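Local coordinates for poly-beta-1,6-N-acetyl-D-glucosamine export protein (Escherichia coli, PDB 4Y25) that forms the outer-membrane beta barrel of the porin that exports the biofilm polysaccharide poly-beta-1,6-N-acetyl-D-glucosamine, at residues Arg46-Phe51 and Asp67-Val72; Ala8-Ala13 and Leu32-Tyr37; Trp80-Tyr85 and Gly97-Gly102. One frame throughout, in Å; residues are numbered along the deposited sequence.

Contact 1: Arg46-Phe51 and Asp67-Val72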
ATOM      1  N   ARG A  46       5.621   6.048 -21.047  1.00113.44           N
ATOM      2  CA  ARG A  46       5.610   7.234 -20.202  1.00112.78           C
ATOM      3  C   ARG A  46       6.836   7.245 -19.295  1.00 99.78           C
ATOM      4  O   ARG A  46       7.247   6.208 -18.778  1.00 93.23           O
ATOM      5  CB  ARG A  46       4.331   7.304 -19.361  1.00107.20           C
ATOM      6  CG  ARG A  46       3.052   7.441 -20.172  1.00116.74           C
ATOM      7  CD  ARG A  46       1.905   7.978 -19.329  1.00105.67           C
ATOM      8  NE  ARG A  46       1.635   7.148 -18.159  1.00110.42           N
ATOM      9  CZ  ARG A  46       0.808   7.491 -17.175  1.00112.15           C
ATOM     10  NH1 ARG A  46       0.168   8.651 -17.219  1.00122.22           N
ATOM     11  NH2 ARG A  46       0.622   6.674 -16.147  1.00 91.83           N
ATOM     12  N   GLY A  47       7.425   8.421 -19.120  1.00102.72           N
ATOM     13  CA  GLY A  47       8.525   8.588 -18.192  1.00104.73           C
ATOM     14  C   GLY A  47       8.047   9.364 -16.981  1.00109.04           C
ATOM     15  O   GLY A  47       7.189  10.238 -17.098  1.00105.96           O
ATOM     16  N   PHE A  48       8.587   9.043 -15.812  1.00 96.62           N
ATOM     17  CA  PHE A  48       8.187   9.738 -14.597  1.00 92.90           C
ATOM     18  C   PHE A  48       9.382  10.076 -13.717  1.00 97.26           C
ATOM     19  O   PHE A  48      10.394   9.375 -13.718  1.00107.71           O
ATOM     20  CB  PHE A  48       7.174   8.904 -13.803  1.00101.68           C
ATOM     21  CG  PHE A  48       7.692   7.557 -13.372  1.00 95.15           C
ATOM     22  CD1 PHE A  48       8.373   7.410 -12.173  1.00 90.06           C
ATOM     23  CD2 PHE A  48       7.491   6.437 -14.162  1.00102.63           C
ATOM     24  CE1 PHE A  48       8.854   6.174 -11.778  1.00100.85           C
ATOM     25  CE2 PHE A  48       7.966   5.198 -13.769  1.00 97.97           C
ATOM     26  CZ  PHE A  48       8.648   5.066 -12.577  1.00 89.87           C
ATOM     27  N   ALA A  49       9.253  11.168 -12.975  1.00 94.60           N
ATOM     28  CA  ALA A  49      10.214  11.532 -11.947  1.00 99.49           C
ATOM     29  C   ALA A  49       9.443  11.854 -10.676  1.00108.61           C
ATOM     30  O   ALA A  49       8.272  12.230 -10.738  1.00106.35           O
ATOM     31  CB  ALA A  49      11.064  12.710 -12.386  1.00 90.55           C
ATOM     32  N   GLY A  50      10.084  11.700  -9.524  1.00107.56           N
ATOM     33  CA  GLY A  50       9.385  11.901  -8.272  1.00110.26           C
ATOM     34  C   GLY A  50      10.258  12.179  -7.068  1.00110.58           C
ATOM     35  O   GLY A  50      11.479  12.289  -7.174  1.00106.39           O
ATOM     36  N   PHE A  51       9.609  12.284  -5.912  1.00104.05           N
ATOM     37  CA  PHE A  51      10.277  12.632  -4.668  1.00 93.74           C
ATOM     38  C   PHE A  51       9.608  11.925  -3.494  1.00 96.92           C
ATOM     39  O   PHE A  51       8.392  11.734  -3.488  1.00104.23           O
ATOM     40  CB  PHE A  51      10.261  14.151  -4.472  1.00103.83           C
ATOM     41  CG  PHE A  51      10.774  14.602  -3.135  1.00127.51           C
ATOM     42  CD1 PHE A  51      12.131  14.585  -2.858  1.00132.18           C
ATOM     43  CD2 PHE A  51       9.898  15.054  -2.159  1.00130.26           C
ATOM     44  CE1 PHE A  51      12.605  15.002  -1.627  1.00147.15           C
ATOM     45  CE2 PHE A  51      10.366  15.474  -0.926  1.00127.41           C
ATOM     46  CZ  PHE A  51      11.721  15.449  -0.659  1.00137.65           C
ATOM     47  N   ASP A  67      13.954  10.702  -0.868  1.00125.03           N
ATOM     48  CA  ASP A  67      14.150   9.914  -2.085  1.00 95.79           C
ATOM     49  C   ASP A  67      14.030  10.770  -3.334  1.00 96.52           C
ATOM     50  O   ASP A  67      13.086  11.544  -3.478  1.00118.84           O
ATOM     51  CB  ASP A  67      13.134   8.771  -2.178  1.00 88.30           C
ATOM     52  CG  ASP A  67      13.364   7.692  -1.148  1.00 95.06           C
ATOM     53  OD1 ASP A  67      13.717   8.031  -0.003  1.00128.46           O
ATOM     54  OD2 ASP A  67      13.186   6.503  -1.482  1.00109.05           O
ATOM     55  N   TRP A  68      14.988  10.622  -4.241  1.00 96.94           N
ATOM     56  CA  TRP A  68      14.845  11.159  -5.585  1.00 98.07           C
ATOM     57  C   TRP A  68      14.793   9.993  -6.557  1.00 98.47           C
ATOM     58  O   TRP A  68      15.695   9.159  -6.582  1.00105.64           O
ATOM     59  CB  TRP A  68      15.989  12.110  -5.927  1.00111.06           C
ATOM     60  CG  TRP A  68      15.928  13.384  -5.153  1.00124.75           C
ATOM     61  CD1 TRP A  68      15.202  14.498  -5.462  1.00127.53           C
ATOM     62  CD2 TRP A  68      16.608  13.676  -3.929  1.00133.18           C
ATOM     63  NE1 TRP A  68      15.393  15.468  -4.508  1.00137.86           N
ATOM     64  CE2 TRP A  68      16.253  14.988  -3.556  1.00142.48           C
ATOM     65  CE3 TRP A  68      17.486  12.956  -3.112  1.00130.20           C
ATOM     66  CZ2 TRP A  68      16.745  15.594  -2.402  1.00143.58           C
ATOM     67  CZ3 TRP A  68      17.972  13.560  -1.969  1.00137.74           C
ATOM     68  CH2 TRP A  68      17.601  14.865  -1.624  1.00142.01           C
ATOM     69  N   LEU A  69      13.727   9.925  -7.346  1.00 88.61           N
ATOM     70  CA  LEU A  69      13.517   8.775  -8.210  1.00105.88           C
ATOM     71  C   LEU A  69      13.136   9.155  -9.635  1.00115.83           C
ATOM     72  O   LEU A  69      12.626  10.248  -9.893  1.00104.93           O
ATOM     73  CB  LEU A  69      12.446   7.858  -7.612  1.00114.85           C
ATOM     74  CG  LEU A  69      11.157   8.504  -7.104  1.00125.37           C
ATOM     75  CD1 LEU A  69      10.054   8.406  -8.147  1.00128.66           C
ATOM     76  CD2 LEU A  69      10.721   7.865  -5.794  1.00117.76           C
ATOM     77  N   ALA A  70      13.402   8.234 -10.551  1.00121.05           N
ATOM     78  CA  ALA A  70      13.056   8.393 -11.953  1.00111.54           C
ATOM     79  C   ALA A  70      12.919   7.016 -12.584  1.00110.90           C
ATOM     80  O   ALA A  70      13.651   6.091 -12.234  1.00117.87           O
ATOM     81  CB  ALA A  70      14.104   9.220 -12.679  1.00103.06           C
ATOM     82  N   GLY A  71      11.974   6.876 -13.505  1.00105.82           N
ATOM     83  CA  GLY A  71      11.753   5.601 -14.159  1.00109.66           C
ATOM     84  C   GLY A  71      10.870   5.712 -15.383  1.00101.56           C
ATOM     85  O   GLY A  71      10.394   6.794 -15.725  1.00108.68           O
ATOM     86  N   VAL A  72      10.652   4.582 -16.047  1.00 90.90           N
ATOM     87  CA  VAL A  72       9.821   4.550 -17.241  1.00104.04           C
ATOM     88  C   VAL A  72       8.666   3.569 -17.056  1.00102.20           C
ATOM     89  O   VAL A  72       8.772   2.617 -16.285  1.00 85.17           O
ATOM     90  CB  VAL A  72      10.635   4.155 -18.487  1.00 99.08           C
ATOM     91  CG1 VAL A  72      10.014   4.759 -19.732  1.00116.89           C
ATOM     92  CG2 VAL A  72      12.081   4.610 -18.348  1.00 88.74           C
TER
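With chi1 at 60°, CG of Phe48 stands between its own backbone N and carbonyl carbon, and chi2 of 88° turns the ring so that a face lies over Gly71 of the neighbouring strand. The evidence is twofold: Gly71 CA lies 3.8 Å from the centroid of the Phe48 ring, in a CH-pi contact over the face, and Gly71 O sits above the ring, displaced toward its rim beside CD2. Leu69 has the same first torsion, and its CD1 reaches back over Gly50, 3.6 Å from Gly50 CA, where no side chain is in the way. The same methyl lies near the plane of the Phe48 ring, at its CE1 edge.

On the opposite face Phe51 and Trp68 run side by side and point the same way. Phe51 CD1 comes to 3.8 Å from Trp68 NE1, over a face of the indole, with the ring planes oblique at 54°. Along the ladder, the hydrogen-bonded pairs Phe48-Gly71 and Gly50-Leu69 each exchange two backbone bonds, from 2.9 Å (Phe48 N to Gly71 O) to 3.3 Å (Leu69 N to Gly50 O).

Arg46 turns away to a salt bridge with Glu73. Phe48 reaches Glu82, and Leu69 reaches Glu84, both on strand 79-89, which flanks strand 64-76. Two glycines thus let Phe48 and Leu69 lie against the backbone on one face, while Ala49, Ala70, Val72 and Trp68 give the other an apolar surface consistent with lipid contact.

Contact 2: Ala8-Ala13 and Leu32-Tyr37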
ATOM      1  N   ALA A   8      -0.360  14.661 -19.079  1.00107.81           N
ATOM      2  CA  ALA A   8       0.607  14.500 -18.004  1.00110.65           C
ATOM      3  C   ALA A   8      -0.138  14.320 -16.684  1.00120.02           C
ATOM      4  O   ALA A   8      -1.222  14.870 -16.501  1.00123.98           O
ATOM      5  CB  ALA A   8       1.545  15.695 -17.938  1.00 94.43           C
ATOM      6  N   GLU A   9       0.437  13.549 -15.769  1.00106.14           N
ATOM      7  CA  GLU A   9      -0.245  13.238 -14.519  1.00104.64           C
ATOM      8  C   GLU A   9       0.623  13.508 -13.292  1.00 91.36           C
ATOM      9  O   GLU A   9       1.764  13.053 -13.213  1.00103.56           O
ATOM     10  CB  GLU A   9      -0.704  11.776 -14.524  1.00103.16           C
ATOM     11  CG  GLU A   9      -1.293  11.295 -13.209  1.00109.96           C
ATOM     12  CD  GLU A   9      -1.879   9.899 -13.311  1.00123.53           C
ATOM     13  OE1 GLU A   9      -1.676   9.096 -12.375  1.00136.34           O
ATOM     14  OE2 GLU A   9      -2.547   9.606 -14.324  1.00129.48           O
ATOM     15  N   LEU A  10       0.075  14.254 -12.340  1.00 87.31           N
ATOM     16  CA  LEU A  10       0.741  14.469 -11.061  1.00 83.36           C
ATOM     17  C   LEU A  10       0.078  13.642  -9.969  1.00 78.99           C
ATOM     18  O   LEU A  10      -1.122  13.757  -9.731  1.00 70.89           O
ATOM     19  CB  LEU A  10       0.725  15.948 -10.672  1.00 80.73           C
ATOM     20  CG  LEU A  10       1.126  16.233  -9.219  1.00 92.93           C
ATOM     21  CD1 LEU A  10       2.564  15.802  -8.943  1.00 97.95           C
ATOM     22  CD2 LEU A  10       0.922  17.702  -8.868  1.00 85.47           C
ATOM     23  N   ARG A  11       0.865  12.804  -9.309  1.00102.25           N
ATOM     24  CA  ARG A  11       0.360  12.042  -8.179  1.00107.52           C
ATOM     25  C   ARG A  11       1.074  12.488  -6.911  1.00 98.43           C
ATOM     26  O   ARG A  11       2.302  12.583  -6.869  1.00 96.69           O
ATOM     27  CB  ARG A  11       0.528  10.535  -8.414  1.00117.33           C
ATOM     28  CG  ARG A  11       1.063   9.757  -7.219  1.00147.93           C
ATOM     29  CD  ARG A  11       0.945   8.251  -7.425  1.00170.49           C
ATOM     30  NE  ARG A  11      -0.420   7.841  -7.750  1.00173.43           N
ATOM     31  CZ  ARG A  11      -0.823   7.456  -8.957  1.00161.54           C
ATOM     32  NH1 ARG A  11       0.034   7.423  -9.970  1.00145.78           N
ATOM     33  NH2 ARG A  11      -2.086   7.102  -9.151  1.00156.07           N
ATOM     34  N   ILE A  12       0.289  12.798  -5.888  1.00 89.56           N
ATOM     35  CA  ILE A  12       0.830  13.169  -4.591  1.00 89.45           C
ATOM     36  C   ILE A  12       0.056  12.427  -3.508  1.00 77.49           C
ATOM     37  O   ILE A  12      -1.174  12.454  -3.476  1.00 88.46           O
ATOM     38  CB  ILE A  12       0.771  14.697  -4.359  1.00108.13           C
ATOM     39  CG1 ILE A  12       1.069  15.031  -2.897  1.00127.58           C
ATOM     40  CG2 ILE A  12      -0.578  15.261  -4.771  1.00101.26           C
ATOM     41  CD1 ILE A  12       2.511  14.815  -2.509  1.00142.38           C
ATOM     42  N   ALA A  13       0.783  11.737  -2.640  1.00 80.61           N
ATOM     43  CA  ALA A  13       0.160  10.931  -1.600  1.00 74.93           C
ATOM     44  C   ALA A  13       0.937  11.062  -0.304  1.00 85.73           C
ATOM     45  O   ALA A  13       2.163  11.179  -0.315  1.00 89.68           O
ATOM     46  CB  ALA A  13       0.077   9.474  -2.030  1.00 62.08           C
ATOM     47  N   LEU A  32       5.550  11.382   2.836  1.00 76.94           N
ATOM     48  CA  LEU A  32       5.065  12.130   1.683  1.00 79.08           C
ATOM     49  C   LEU A  32       5.799  11.732   0.414  1.00 77.04           C
ATOM     50  O   LEU A  32       7.030  11.752   0.366  1.00 76.52           O
ATOM     51  CB  LEU A  32       5.215  13.633   1.906  1.00 77.29           C
ATOM     52  CG  LEU A  32       4.643  14.475   0.764  1.00 71.41           C
ATOM     53  CD1 LEU A  32       3.188  14.838   1.029  1.00 87.26           C
ATOM     54  CD2 LEU A  32       5.483  15.713   0.538  1.00 73.77           C
ATOM     55  N   THR A  33       5.038  11.371  -0.614  1.00 85.30           N
ATOM     56  CA  THR A  33       5.613  11.056  -1.913  1.00 86.58           C
ATOM     57  C   THR A  33       4.881  11.803  -3.024  1.00 86.29           C
ATOM     58  O   THR A  33       3.652  11.806  -3.087  1.00 99.27           O
ATOM     59  CB  THR A  33       5.589   9.533  -2.199  1.00 83.90           C
ATOM     60  OG1 THR A  33       6.027   9.292  -3.542  1.00107.11           O
ATOM     61  CG2 THR A  33       4.191   8.960  -2.019  1.00 60.33           C
ATOM     62  N   THR A  34       5.649  12.457  -3.888  1.00 92.66           N
ATOM     63  CA  THR A  34       5.087  13.159  -5.033  1.00 94.45           C
ATOM     64  C   THR A  34       5.739  12.663  -6.319  1.00109.08           C
ATOM     65  O   THR A  34       6.962  12.561  -6.405  1.00115.00           O
ATOM     66  CB  THR A  34       5.261  14.684  -4.910  1.00 98.89           C
ATOM     67  OG1 THR A  34       4.995  15.300  -6.177  1.00121.49           O
ATOM     68  CG2 THR A  34       6.674  15.033  -4.466  1.00 89.52           C
ATOM     69  N   ILE A  35       4.914  12.338  -7.310  1.00109.52           N
ATOM     70  CA  ILE A  35       5.399  11.789  -8.574  1.00102.60           C
ATOM     71  C   ILE A  35       4.681  12.422  -9.761  1.00 95.17           C
ATOM     72  O   ILE A  35       3.456  12.553  -9.755  1.00 96.48           O
ATOM     73  CB  ILE A  35       5.209  10.257  -8.635  1.00 95.22           C
ATOM     74  CG1 ILE A  35       5.988   9.569  -7.513  1.00108.97           C
ATOM     75  CG2 ILE A  35       5.652   9.712  -9.985  1.00 93.59           C
ATOM     76  CD1 ILE A  35       5.816   8.067  -7.487  1.00123.26           C
ATOM     77  N   VAL A  36       5.441  12.815 -10.779  1.00 76.57           N
ATOM     78  CA  VAL A  36       4.846  13.367 -11.990  1.00100.48           C
ATOM     79  C   VAL A  36       5.128  12.496 -13.215  1.00102.15           C
ATOM     80  O   VAL A  36       6.275  12.153 -13.504  1.00107.83           O
ATOM     81  CB  VAL A  36       5.345  14.803 -12.259  1.00109.20           C
ATOM     82  CG1 VAL A  36       6.859  14.888 -12.112  1.00127.35           C
ATOM     83  CG2 VAL A  36       4.895  15.276 -13.637  1.00 75.40           C
ATOM     84  N   TYR A  37       4.066  12.130 -13.925  1.00100.78           N
ATOM     85  CA  TYR A  37       4.190  11.373 -15.163  1.00 95.08           C
ATOM     86  C   TYR A  37       4.171  12.301 -16.370  1.00 93.84           C
ATOM     87  O   TYR A  37       3.429  13.284 -16.395  1.00 84.03           O
ATOM     88  CB  TYR A  37       3.064  10.345 -15.283  1.00 92.10           C
ATOM     89  CG  TYR A  37       3.158   9.197 -14.306  1.00106.08           C
ATOM     90  CD1 TYR A  37       2.700   9.329 -13.003  1.00111.39           C
ATOM     91  CD2 TYR A  37       3.697   7.974 -14.690  1.00103.00           C
ATOM     92  CE1 TYR A  37       2.780   8.282 -12.106  1.00112.08           C
ATOM     93  CE2 TYR A  37       3.781   6.921 -13.800  1.00107.15           C
ATOM     94  CZ  TYR A  37       3.321   7.079 -12.509  1.00121.04           C
ATOM     95  OH  TYR A  37       3.399   6.035 -11.616  1.00131.05           O
TER
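Arg11 lies against Ile35 at its root and against Tyr37 at its tip. Its CB is 3.8 Å from Ile35 O, and CG, next along the chain, faces Ile35 CB at 4.4 Å. The chain then bends at chi3 (-54°), which sets NE to one side; the guanidinium then brings NH1 up to the tyrosine obliquely, 3.6 Å from Tyr37 CE1. The ring carbon lies at the edge of the guanidinium, in its plane, and the two flat groups stand almost perpendicular, at 89°; this is not a face-on cation-pi stack. NH1 also forms a salt bridge to Glu9 OE1 on its own strand, at 3.4 Å, while the other carboxylate oxygen, OE2, pairs with Arg296.

The face carrying Leu10, Ile12 and Thr34 is more apolar. CD1 of Ile12 meets Leu32 CD1 at 3.6 Å and also touches Thr34 CB, while CD1 of Leu10 rests near Thr34 OG1. Between the faces, Glu9-Tyr37, Arg11-Ile35 and Ala13-Thr33 each exchange a pair of backbone hydrogen bonds, Thr33 N to Ala13 O measuring 2.9 Å.

Strand 8-20 has strand 283-297 on its other flank, where Ala8, Leu10 and Ile12 bond through their backbones to Phe297, Phe295 and Met293. On its far side strand 30-37 pairs with strand 45-55, Thr34 bonding through its backbone to Phe51. The contact therefore adjoins the seam where the first and last strands close the barrel.

Contact 3: Trp80-Tyr85 and Gly97-Gly102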
ATOM      1  N   TRP A  80       1.095  -4.527 -18.137  1.00104.39           N
ATOM      2  CA  TRP A  80       1.628  -3.242 -17.689  1.00 90.43           C
ATOM      3  C   TRP A  80       2.994  -3.439 -17.034  1.00 97.06           C
ATOM      4  O   TRP A  80       3.181  -4.383 -16.268  1.00 99.90           O
ATOM      5  CB  TRP A  80       0.649  -2.575 -16.719  1.00 95.36           C
ATOM      6  CG  TRP A  80       1.244  -1.514 -15.841  1.00 86.23           C
ATOM      7  CD1 TRP A  80       1.300  -0.174 -16.095  1.00 87.10           C
ATOM      8  CD2 TRP A  80       1.841  -1.701 -14.550  1.00 82.68           C
ATOM      9  NE1 TRP A  80       1.906   0.483 -15.049  1.00 82.40           N
ATOM     10  CE2 TRP A  80       2.246  -0.433 -14.088  1.00 87.65           C
ATOM     11  CE3 TRP A  80       2.080  -2.819 -13.745  1.00 85.32           C
ATOM     12  CZ2 TRP A  80       2.872  -0.251 -12.854  1.00 86.41           C
ATOM     13  CZ3 TRP A  80       2.701  -2.638 -12.519  1.00 86.00           C
ATOM     14  CH2 TRP A  80       3.091  -1.364 -12.086  1.00 90.15           C
ATOM     15  N   LEU A  81       3.944  -2.555 -17.329  1.00 78.98           N
ATOM     16  CA  LEU A  81       5.318  -2.742 -16.861  1.00 91.01           C
ATOM     17  C   LEU A  81       6.043  -1.426 -16.592  1.00 98.94           C
ATOM     18  O   LEU A  81       5.963  -0.493 -17.392  1.00104.69           O
ATOM     19  CB  LEU A  81       6.106  -3.566 -17.887  1.00103.64           C
ATOM     20  CG  LEU A  81       7.623  -3.699 -17.720  1.00103.39           C
ATOM     21  CD1 LEU A  81       7.980  -4.541 -16.509  1.00 97.34           C
ATOM     22  CD2 LEU A  81       8.247  -4.279 -18.979  1.00115.35           C
ATOM     23  N   GLU A  82       6.751  -1.350 -15.467  1.00104.92           N
ATOM     24  CA  GLU A  82       7.594  -0.189 -15.200  1.00 99.42           C
ATOM     25  C   GLU A  82       8.885  -0.549 -14.472  1.00 92.27           C
ATOM     26  O   GLU A  82       8.938  -1.495 -13.683  1.00 85.69           O
ATOM     27  CB  GLU A  82       6.841   0.872 -14.391  1.00103.86           C
ATOM     28  CG  GLU A  82       6.557   0.516 -12.943  1.00120.06           C
ATOM     29  CD  GLU A  82       5.910   1.670 -12.190  1.00144.60           C
ATOM     30  OE1 GLU A  82       5.442   2.622 -12.849  1.00136.51           O
ATOM     31  OE2 GLU A  82       5.868   1.627 -10.943  1.00150.60           O
ATOM     32  N   ALA A  83       9.926   0.221 -14.764  1.00 89.90           N
ATOM     33  CA  ALA A  83      11.189   0.144 -14.048  1.00 88.88           C
ATOM     34  C   ALA A  83      11.449   1.499 -13.409  1.00 98.95           C
ATOM     35  O   ALA A  83      10.947   2.518 -13.883  1.00 89.53           O
ATOM     36  CB  ALA A  83      12.323  -0.244 -14.982  1.00 93.79           C
ATOM     37  N   GLU A  84      12.227   1.515 -12.335  1.00107.15           N
ATOM     38  CA  GLU A  84      12.453   2.744 -11.588  1.00104.39           C
ATOM     39  C   GLU A  84      13.742   2.680 -10.784  1.00 99.02           C
ATOM     40  O   GLU A  84      13.977   1.714 -10.066  1.00101.03           O
ATOM     41  CB  GLU A  84      11.272   3.017 -10.652  1.00118.35           C
ATOM     42  CG  GLU A  84      11.540   4.083  -9.598  1.00133.04           C
ATOM     43  CD  GLU A  84      10.533   4.050  -8.464  1.00145.44           C
ATOM     44  OE1 GLU A  84      10.005   2.956  -8.169  1.00142.28           O
ATOM     45  OE2 GLU A  84      10.270   5.115  -7.866  1.00152.62           O
ATOM     46  N   TYR A  85      14.573   3.709 -10.905  1.00114.60           N
ATOM     47  CA  TYR A  85      15.763   3.822 -10.070  1.00129.61           C
ATOM     48  C   TYR A  85      15.638   5.054  -9.179  1.00119.48           C
ATOM     49  O   TYR A  85      15.129   6.091  -9.602  1.00117.20           O
ATOM     50  CB  TYR A  85      17.033   3.891 -10.927  1.00152.00           C
ATOM     51  CG  TYR A  85      18.313   3.559 -10.182  1.00176.03           C
ATOM     52  CD1 TYR A  85      19.046   2.428 -10.510  1.00186.50           C
ATOM     53  CD2 TYR A  85      18.805   4.386  -9.176  1.00186.86           C
ATOM     54  CE1 TYR A  85      20.212   2.114  -9.844  1.00197.87           C
ATOM     55  CE2 TYR A  85      19.972   4.077  -8.502  1.00195.32           C
ATOM     56  CZ  TYR A  85      20.671   2.939  -8.846  1.00204.09           C
ATOM     57  OH  TYR A  85      21.837   2.614  -8.200  1.00214.06           O
ATOM     58  N   GLY A  97      18.999   2.646  -5.144  1.00114.01           N
ATOM     59  CA  GLY A  97      17.731   1.944  -5.103  1.00110.84           C
ATOM     60  C   GLY A  97      17.054   1.797  -6.456  1.00104.45           C
ATOM     61  O   GLY A  97      17.094   2.706  -7.281  1.00111.07           O
ATOM     62  N   ALA A  98      16.419   0.650  -6.681  1.00 93.77           N
ATOM     63  CA  ALA A  98      15.744   0.383  -7.947  1.00 96.10           C
ATOM     64  C   ALA A  98      14.498  -0.486  -7.773  1.00100.89           C
ATOM     65  O   ALA A  98      14.425  -1.315  -6.867  1.00 99.82           O
ATOM     66  CB  ALA A  98      16.706  -0.275  -8.925  1.00 83.64           C
ATOM     67  N   ARG A  99      13.522  -0.301  -8.654  1.00101.20           N
ATOM     68  CA  ARG A  99      12.312  -1.111  -8.613  1.00 99.41           C
ATOM     69  C   ARG A  99      11.903  -1.609  -9.997  1.00104.80           C
ATOM     70  O   ARG A  99      11.927  -0.861 -10.975  1.00114.17           O
ATOM     71  CB  ARG A  99      11.163  -0.325  -7.982  1.00 94.41           C
ATOM     72  CG  ARG A  99       9.856  -1.096  -7.911  1.00 95.48           C
ATOM     73  CD  ARG A  99       8.811  -0.347  -7.104  1.00110.43           C
ATOM     74  NE  ARG A  99       8.500   0.950  -7.694  1.00115.45           N
ATOM     75  CZ  ARG A  99       7.668   1.124  -8.715  1.00122.84           C
ATOM     76  NH1 ARG A  99       7.062   0.081  -9.266  1.00128.55           N
ATOM     77  NH2 ARG A  99       7.443   2.342  -9.190  1.00126.24           N
ATOM     78  N   LEU A 100      11.541  -2.885 -10.071  1.00100.68           N
ATOM     79  CA  LEU A 100      11.007  -3.467 -11.294  1.00 93.22           C
ATOM     80  C   LEU A 100       9.702  -4.181 -10.981  1.00 89.35           C
ATOM     81  O   LEU A 100       9.648  -5.025 -10.088  1.00 84.18           O
ATOM     82  CB  LEU A 100      12.007  -4.436 -11.925  1.00 80.33           C
ATOM     83  CG  LEU A 100      11.504  -5.155 -13.178  1.00106.10           C
ATOM     84  CD1 LEU A 100      11.207  -4.160 -14.292  1.00107.00           C
ATOM     85  CD2 LEU A 100      12.506  -6.205 -13.642  1.00111.21           C
ATOM     86  N   SER A 101       8.647  -3.839 -11.711  1.00 89.77           N
ATOM     87  CA  SER A 101       7.334  -4.406 -11.433  1.00 94.20           C
ATOM     88  C   SER A 101       6.458  -4.466 -12.673  1.00 97.73           C
ATOM     89  O   SER A 101       6.689  -3.749 -13.651  1.00 82.38           O
ATOM     90  CB  SER A 101       6.628  -3.596 -10.344  1.00100.45           C
ATOM     91  OG  SER A 101       6.540  -2.230 -10.703  1.00107.65           O
ATOM     92  N   GLY A 102       5.447  -5.325 -12.619  1.00 84.64           N
ATOM     93  CA  GLY A 102       4.504  -5.452 -13.712  1.00 80.95           C
ATOM     94  C   GLY A 102       3.399  -6.450 -13.436  1.00 82.89           C
ATOM     95  O   GLY A 102       3.504  -7.278 -12.530  1.00 85.96           O
TER
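Arg99 reaches across to two acidic residues of the adjacent strand, Glu82 and Glu84, and this salt-bridge network is the tightly packed part of the contact. In the salt bridge to Glu82, OE2 receives both terminal nitrogens: Arg99 NH1 approaches Glu82 OE2 at 2.6 Å, in the guanidinium plane, and uses the lone pair directed away from the other carboxylate oxygen. In the salt bridge to Glu84, OE1 lies 2.6 Å from Arg99 NE, a weak hydrogen bond, with NH2 a second weak donor. Both acceptors thus lie at the guanidinium edge, although the carboxylate planes are turned by 54° (Glu82) and 80° (Glu84) from it. Two carboxylates beside one cation would be expected to stabilise its positive charge. The bend of Arg99 at chi3 (61°) swings NE toward Glu84. Alongside, Glu82 CG touches Ser101 OG at 3.5 Å, and the six-membered part of the Trp80 ring comes up obliquely to Gly102, with CZ3 3.5 Å from Gly102 CA; Trp80 NE1 bonds to Glu73.

On the other face the methyl contacts are longer and the side chains lie largely on the surface. Leu81 CD1 meets Leu100 CD1 at 3.9 Å, and Ala83 CB is 4.1 Å from that same Leu100 methyl. Tyr85 lies with one face of its ring over Gly97 O, which sits toward the rim, and CD1 touches Ala98 CB.

Glu82-Ser101 and Glu84-Arg99 are the hydrogen-bonded pairs, the bond from Glu84 N to Arg99 O being weak. A hairpin of strands 79-89 and 94-105, polar on one face and apolar on the other, is characteristic of a porin-like outer-membrane beta barrel, where the charged face would look into the barrel and the apolar face probably meets lipid.

How the contacts relate
From the N terminus the chain closes contact 2 first, joining strands 8-20 and 30-37 into a hairpin, then contact 1 with strands 45-55 and 64-76, then contact 3 with strands 79-89 and 94-105. The three follow in series; none nests in or crosses another. Backbone bonds stitch them together: Phe51 N lies 2.7 Å from Thr34 O between contacts 2 and 1, and Ala70 O lies 2.9 Å from Tyr85 N between contacts 1 and 3. Six consecutive strands are thus one continuous antiparallel wall of the barrel. Contacts 2 and 3, with centres about 16 Å apart, meet only loosely, through Tyr37 OH and Glu82 OE1.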